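L-Ala-D/L-Glu Epimerase (Escherichia coli, PDB 1JPD) belongs to the enolase superfamily, pairing a mandelate racemase/muconate lactonizing enzyme-type N-terminal domain with a TIM-barrel-like C-terminal domain. Local coordinates at residues Ile123-Met136 with Lys149-Arg163. Residues are numbered along the deposited sequence; the frame is centred on the assembly and turned at random.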
loop_
_atom_site.group_PDB
_atom_site.type_symbol
_atom_site.label_atom_id
_atom_site.label_comp_id
_atom_site.label_asym_id
_atom_site.label_seq_id
_atom_site.Cartn_x
_atom_site.Cartn_y
_atom_site.Cartn_z
ATOM N N ILE A 123 9.456 -8.278 -6.539
ATOM C CA ILE A 123 8.401 -8.446 -7.539
ATOM C C ILE A 123 7.230 -7.549 -7.158
ATOM O O ILE A 123 6.682 -7.663 -6.058
ATOM C CB ILE A 123 7.888 -9.919 -7.613
ATOM C CG1 ILE A 123 8.998 -10.842 -8.131
ATOM C CG2 ILE A 123 6.655 -10.006 -8.524
ATOM C CD1 ILE A 123 8.585 -12.303 -8.263
ATOM N N THR A 124 6.856 -6.654 -8.066
ATOM C CA THR A 124 5.753 -5.741 -7.820
ATOM C C THR A 124 4.625 -5.989 -8.807
ATOM O O THR A 124 4.856 -6.318 -9.963
ATOM C CB THR A 124 6.206 -4.261 -7.906
ATOM O OG1 THR A 124 6.649 -3.954 -9.234
ATOM C CG2 THR A 124 7.345 -4.014 -6.936
ATOM N N ALA A 125 3.399 -5.830 -8.333
ATOM C CA ALA A 125 2.233 -6.061 -9.160
ATOM C C ALA A 125 2.078 -5.048 -10.281
ATOM O O ALA A 125 2.114 -3.841 -10.054
ATOM C CB ALA A 125 0.997 -6.057 -8.294
ATOM N N GLN A 126 1.913 -5.550 -11.499
ATOM C CA GLN A 126 1.704 -4.692 -12.646
ATOM C C GLN A 126 0.212 -4.649 -12.884
ATOM O O GLN A 126 -0.454 -5.687 -12.901
ATOM C CB GLN A 126 2.403 -5.246 -13.879
ATOM C CG GLN A 126 3.823 -4.785 -13.987
ATOM C CD GLN A 126 3.943 -3.285 -14.225
ATOM O OE1 GLN A 126 4.916 -2.666 -13.800
ATOM N NE2 GLN A 126 2.968 -2.701 -14.920
ATOM N N THR A 127 -0.321 -3.449 -13.061
ATOM C CA THR A 127 -1.741 -3.311 -13.276
ATOM C C THR A 127 -2.165 -3.610 -14.704
ATOM O O THR A 127 -1.537 -3.165 -15.658
ATOM C CB THR A 127 -2.231 -1.889 -12.924
ATOM O OG1 THR A 127 -2.069 -1.660 -11.523
ATOM C CG2 THR A 127 -3.704 -1.723 -13.295
ATOM N N VAL A 128 -3.230 -4.395 -14.828
ATOM C CA VAL A 128 -3.830 -4.707 -16.107
ATOM C C VAL A 128 -5.165 -4.005 -15.914
ATOM O O VAL A 128 -6.030 -4.478 -15.177
ATOM C CB VAL A 128 -4.079 -6.210 -16.299
ATOM C CG1 VAL A 128 -4.830 -6.436 -17.600
ATOM C CG2 VAL A 128 -2.758 -6.964 -16.317
ATOM N N VAL A 129 -5.317 -2.855 -16.553
ATOM C CA VAL A 129 -6.531 -2.072 -16.409
ATOM C C VAL A 129 -7.742 -2.665 -17.124
ATOM O O VAL A 129 -7.610 -3.457 -18.054
ATOM C CB VAL A 129 -6.294 -0.634 -16.906
ATOM C CG1 VAL A 129 -5.100 -0.022 -16.167
ATOM C CG2 VAL A 129 -6.044 -0.643 -18.403
ATOM N N ILE A 130 -8.929 -2.274 -16.672
ATOM C CA ILE A 130 -10.176 -2.741 -17.259
ATOM C C ILE A 130 -10.250 -2.422 -18.753
ATOM O O ILE A 130 -9.769 -1.387 -19.204
ATOM C CB ILE A 130 -11.391 -2.092 -16.545
ATOM C CG1 ILE A 130 -11.443 -2.568 -15.089
ATOM C CG2 ILE A 130 -12.686 -2.434 -17.277
ATOM C CD1 ILE A 130 -12.682 -2.109 -14.325
ATOM N N GLY A 131 -10.860 -3.328 -19.509
ATOM C CA GLY A 131 -11.021 -3.163 -20.941
ATOM C C GLY A 131 -11.707 -4.420 -21.443
ATOM O O GLY A 131 -12.067 -5.287 -20.639
ATOM N N THR A 132 -11.906 -4.535 -22.750
ATOM C CA THR A 132 -12.534 -5.733 -23.285
ATOM C C THR A 132 -11.617 -6.931 -23.010
ATOM O O THR A 132 -10.409 -6.770 -22.779
ATOM C CB THR A 132 -12.728 -5.639 -24.808
ATOM O OG1 THR A 132 -11.462 -5.839 -25.464
ATOM C CG2 THR A 132 -13.299 -4.270 -25.184
ATOM N N PRO A 133 -12.179 -8.148 -23.028
ATOM C CA PRO A 133 -11.373 -9.351 -22.782
ATOM C C PRO A 133 -10.106 -9.333 -23.645
ATOM O O PRO A 133 -8.993 -9.524 -23.150
ATOM C CB PRO A 133 -12.329 -10.478 -23.158
ATOM C CG PRO A 133 -13.671 -9.910 -22.717
ATOM C CD PRO A 133 -13.601 -8.485 -23.224
ATOM N N ASP A 134 -10.280 -9.085 -24.937
ATOM C CA ASP A 134 -9.153 -9.020 -25.857
ATOM C C ASP A 134 -8.096 -8.010 -25.397
ATOM O O ASP A 134 -6.917 -8.348 -25.272
ATOM C CB ASP A 134 -9.630 -8.626 -27.253
ATOM C CG ASP A 134 -8.513 -8.662 -28.277
ATOM O OD1 ASP A 134 -8.477 -7.766 -29.148
ATOM O OD2 ASP A 134 -7.678 -9.594 -28.211
ATOM N N GLN A 135 -8.515 -6.768 -25.153
ATOM C CA GLN A 135 -7.580 -5.732 -24.711
ATOM C C GLN A 135 -6.856 -6.125 -23.430
ATOM O O GLN A 135 -5.644 -5.949 -23.321
ATOM C CB GLN A 135 -8.301 -4.401 -24.499
ATOM C CG GLN A 135 -9.053 -3.914 -25.720
ATOM C CD GLN A 135 -9.861 -2.667 -25.435
ATOM O OE1 GLN A 135 -10.513 -2.566 -24.394
ATOM N NE2 GLN A 135 -9.831 -1.712 -26.362
ATOM N N MET A 136 -7.584 -6.664 -22.457
ATOM C CA MET A 136 -6.941 -7.058 -21.208
ATOM C C MET A 136 -5.972 -8.208 -21.411
ATOM O O MET A 136 -4.954 -8.302 -20.724
ATOM C CB MET A 136 -7.986 -7.427 -20.159
ATOM C CG MET A 136 -8.916 -6.272 -19.836
ATOM S SD MET A 136 -10.007 -6.627 -18.466
ATOM C CE MET A 136 -8.817 -6.464 -17.100
ATOM N N LYS A 149 5.999 -10.762 -13.540
ATOM C CA LYS A 149 5.570 -12.104 -13.154
ATOM C C LYS A 149 4.256 -12.077 -12.379
ATOM O O LYS A 149 3.494 -13.042 -12.400
ATOM C CB LYS A 149 6.658 -12.782 -12.319
ATOM C CG LYS A 149 7.895 -13.155 -13.125
ATOM C CD LYS A 149 9.044 -13.622 -12.238
ATOM C CE LYS A 149 10.271 -13.940 -13.080
ATOM N NZ LYS A 149 10.592 -12.843 -14.048
ATOM N N LEU A 150 3.998 -10.962 -11.702
ATOM C CA LEU A 150 2.780 -10.791 -10.915
ATOM C C LEU A 150 1.927 -9.715 -11.567
ATOM O O LEU A 150 2.353 -8.573 -11.685
ATOM C CB LEU A 150 3.133 -10.374 -9.485
ATOM C CG LEU A 150 1.970 -10.073 -8.540
ATOM C CD1 LEU A 150 1.076 -11.295 -8.413
ATOM C CD2 LEU A 150 2.509 -9.678 -7.184
ATOM N N LEU A 151 0.729 -10.089 -12.002
ATOM C CA LEU A 151 -0.191 -9.158 -12.639
ATOM C C LEU A 151 -1.391 -8.903 -11.735
ATOM O O LEU A 151 -1.984 -9.843 -11.200
ATOM C CB LEU A 151 -0.698 -9.723 -13.969
ATOM C CG LEU A 151 0.313 -10.042 -15.067
ATOM C CD1 LEU A 151 -0.406 -10.592 -16.294
ATOM C CD2 LEU A 151 1.086 -8.779 -15.421
ATOM N N LYS A 152 -1.747 -7.633 -11.555
ATOM C CA LYS A 152 -2.913 -7.296 -10.745
ATOM C C LYS A 152 -4.005 -6.923 -11.727
ATOM O O LYS A 152 -3.947 -5.864 -12.353
ATOM C CB LYS A 152 -2.628 -6.118 -9.811
ATOM C CG LYS A 152 -3.809 -5.764 -8.913
ATOM C CD LYS A 152 -3.465 -4.672 -7.907
ATOM C CE LYS A 152 -3.197 -3.335 -8.579
ATOM N NZ LYS A 152 -2.772 -2.304 -7.598
ATOM N N VAL A 153 -4.993 -7.798 -11.882
ATOM C CA VAL A 153 -6.080 -7.534 -12.816
ATOM C C VAL A 153 -7.172 -6.725 -12.148
ATOM O O VAL A 153 -7.741 -7.153 -11.140
ATOM C CB VAL A 153 -6.692 -8.845 -13.350
ATOM C CG1 VAL A 153 -7.826 -8.532 -14.302
ATOM C CG2 VAL A 153 -5.627 -9.665 -14.061
ATOM N N LYS A 154 -7.449 -5.548 -12.701
ATOM C CA LYS A 154 -8.496 -4.681 -12.166
ATOM C C LYS A 154 -9.825 -5.098 -12.796
ATOM O O LYS A 154 -9.924 -5.236 -14.015
ATOM C CB LYS A 154 -8.205 -3.212 -12.509
ATOM C CG LYS A 154 -7.142 -2.551 -11.655
ATOM C CD LYS A 154 -7.762 -1.553 -10.673
ATOM C CE LYS A 154 -6.690 -0.809 -9.874
ATOM N NZ LYS A 154 -5.794 0.034 -10.734
ATOM N N LEU A 155 -10.845 -5.316 -11.979
ATOM C CA LEU A 155 -12.144 -5.705 -12.522
ATOM C C LEU A 155 -13.291 -4.943 -11.875
ATOM O O LEU A 155 -13.224 -4.546 -10.706
ATOM C CB LEU A 155 -12.404 -7.208 -12.327
ATOM C CG LEU A 155 -11.539 -8.247 -13.034
ATOM C CD1 LEU A 155 -11.989 -9.644 -12.612
ATOM C CD2 LEU A 155 -11.658 -8.080 -14.532
ATOM N N ASP A 156 -14.342 -4.723 -12.651
ATOM C CA ASP A 156 -15.521 -4.072 -12.123
ATOM C C ASP A 156 -16.564 -5.167 -12.084
ATOM O O ASP A 156 -16.234 -6.335 -11.936
ATOM C CB ASP A 156 -15.988 -2.900 -13.003
ATOM C CG ASP A 156 -16.224 -3.287 -14.449
ATOM O OD1 ASP A 156 -16.349 -4.498 -14.755
ATOM O OD2 ASP A 156 -16.299 -2.358 -15.286
ATOM N N ASN A 157 -17.820 -4.803 -12.250
ATOM C CA ASN A 157 -18.877 -5.783 -12.194
ATOM C C ASN A 157 -19.233 -6.381 -13.551
ATOM O O ASN A 157 -20.191 -7.136 -13.666
ATOM C CB ASN A 157 -20.103 -5.128 -11.568
ATOM C CG ASN A 157 -20.954 -6.107 -10.817
ATOM O OD1 ASN A 157 -20.468 -6.816 -9.935
ATOM N ND2 ASN A 157 -22.235 -6.158 -11.155
ATOM N N HIS A 158 -18.457 -6.075 -14.579
ATOM C CA HIS A 158 -18.774 -6.583 -15.905
ATOM C C HIS A 158 -17.832 -7.618 -16.496
ATOM O O HIS A 158 -16.649 -7.672 -16.166
ATOM C CB HIS A 158 -18.905 -5.410 -16.871
ATOM C CG HIS A 158 -19.957 -4.428 -16.467
ATOM N ND1 HIS A 158 -21.304 -4.693 -16.589
ATOM C CD2 HIS A 158 -19.862 -3.214 -15.878
ATOM C CE1 HIS A 158 -21.994 -3.683 -16.088
ATOM N NE2 HIS A 158 -21.142 -2.773 -15.650
ATOM N N LEU A 159 -18.395 -8.439 -17.378
ATOM C CA LEU A 159 -17.672 -9.488 -18.081
ATOM C C LEU A 159 -16.580 -10.171 -17.260
ATOM O O LEU A 159 -15.474 -10.381 -17.751
ATOM C CB LEU A 159 -17.057 -8.909 -19.354
ATOM C CG LEU A 159 -18.024 -8.181 -20.288
ATOM C CD1 LEU A 159 -17.263 -7.621 -21.471
ATOM C CD2 LEU A 159 -19.109 -9.131 -20.753
ATOM N N ILE A 160 -16.890 -10.534 -16.021
ATOM C CA ILE A 160 -15.904 -11.182 -15.171
ATOM C C ILE A 160 -15.359 -12.490 -15.737
ATOM O O ILE A 160 -14.159 -12.744 -15.665
ATOM C CB ILE A 160 -16.473 -11.457 -13.769
ATOM C CG1 ILE A 160 -16.817 -10.129 -13.096
ATOM C CG2 ILE A 160 -15.474 -12.246 -12.933
ATOM C CD1 ILE A 160 -15.702 -9.096 -13.176
ATOM N N SER A 161 -16.221 -13.320 -16.308
ATOM C CA SER A 161 -15.747 -14.592 -16.834
ATOM C C SER A 161 -14.876 -14.479 -18.075
ATOM O O SER A 161 -13.730 -14.937 -18.061
ATOM C CB SER A 161 -16.917 -15.541 -17.101
ATOM O OG SER A 161 -17.484 -15.985 -15.881
ATOM N N GLU A 162 -15.385 -13.872 -19.145
ATOM C CA GLU A 162 -14.567 -13.786 -20.345
ATOM C C GLU A 162 -13.242 -13.057 -20.113
ATOM O O GLU A 162 -12.197 -13.522 -20.569
ATOM C CB GLU A 162 -15.323 -13.151 -21.514
ATOM C CG GLU A 162 -14.621 -13.436 -22.836
ATOM C CD GLU A 162 -15.451 -13.111 -24.057
ATOM O OE1 GLU A 162 -16.637 -12.751 -23.903
ATOM O OE2 GLU A 162 -14.910 -13.229 -25.180
ATOM N N ARG A 163 -13.270 -11.935 -19.399
ATOM C CA ARG A 163 -12.040 -11.193 -19.124
ATOM C C ARG A 163 -10.975 -12.084 -18.478
ATOM O O ARG A 163 -9.860 -12.204 -18.994
ATOM C CB ARG A 163 -12.320 -9.984 -18.215
ATOM C CG ARG A 163 -12.988 -8.822 -18.921
ATOM C CD ARG A 163 -13.461 -7.737 -17.962
ATOM N NE ARG A 163 -13.899 -6.547 -18.696
ATOM C CZ ARG A 163 -14.494 -5.489 -18.153
ATOM N NH1 ARG A 163 -14.743 -5.448 -16.847
ATOM N NH2 ARG A 163 -14.826 -4.460 -18.920
#
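Gln-126 and Val-128 pair with Leu-150, Lys-152 and Lys-154 through four nearly straight backbone hydrogen bonds. Gln-126 N gives to Leu-150 O and Val-128 N to Lys-152 O, while Gln-126 O and Val-128 O receive Lys-152 N (2.7 Å) and Lys-154 N (3.0 Å); this alternation, with Gln-126 beside Leu-151, Thr-127 beside Lys-152 and Val-128 beside Val-153, identifies parallel pairing. On one face, Thr-127 and Lys-152 run side by side in the same direction, with OG1 of the threonine 3.6 Å from CE of the lysine, and Lys-154 crosses Thr-127 at a slant, its CG and NZ beside the CG2 methyl. The opposite face carries Gln-126, Val-128, Leu-151 and Val-153. Met-136, bent at its last torsion (chi3 75°), turns CE against Val-153 CG1, 3.6 Å away, so the following helix is packed onto this face.

Two parallel neighbouring strands, 121-128 and 150-154, joined through helix 133-145 between them in the chain, form a beta-alpha-beta unit, the repeating element of the TIM-barrel-like domain; the axes of segments 126-128 and 150-154 cross at -35°.

Beyond the strand ends, the loops meet around Arg-163. Its chain is extended from CG to NE, which carries the guanidinium past Met-136 SD (3.7 Å from CD of the arginine) to Gly-131 O, where NE makes a weak bond with an N-H...O angle of 122°. Ile-130 CG2 lies over one guanidinium face, 3.4 Å from Arg-163 NH2. At the start of the two helices, Pro-133 CG meets Glu-162 CG at 3.7 Å, the side chains crossing at about a right angle.

In the second shell, Asp-156 OD1 forms a salt bridge of weak hydrogen-bond geometry with Arg-163 NH1 and accepts His-158 N in an Asx turn. N-cap Thr-132 closes a capping box over the start of helix 133-145: Gln-135 N gives to Thr-132 OG1, Thr-132 N to Gln-135 OE1. Lys-152 NZ is salt-bridged to Asp-300, and Gln-126 OE1 accepts from Gly-320 N.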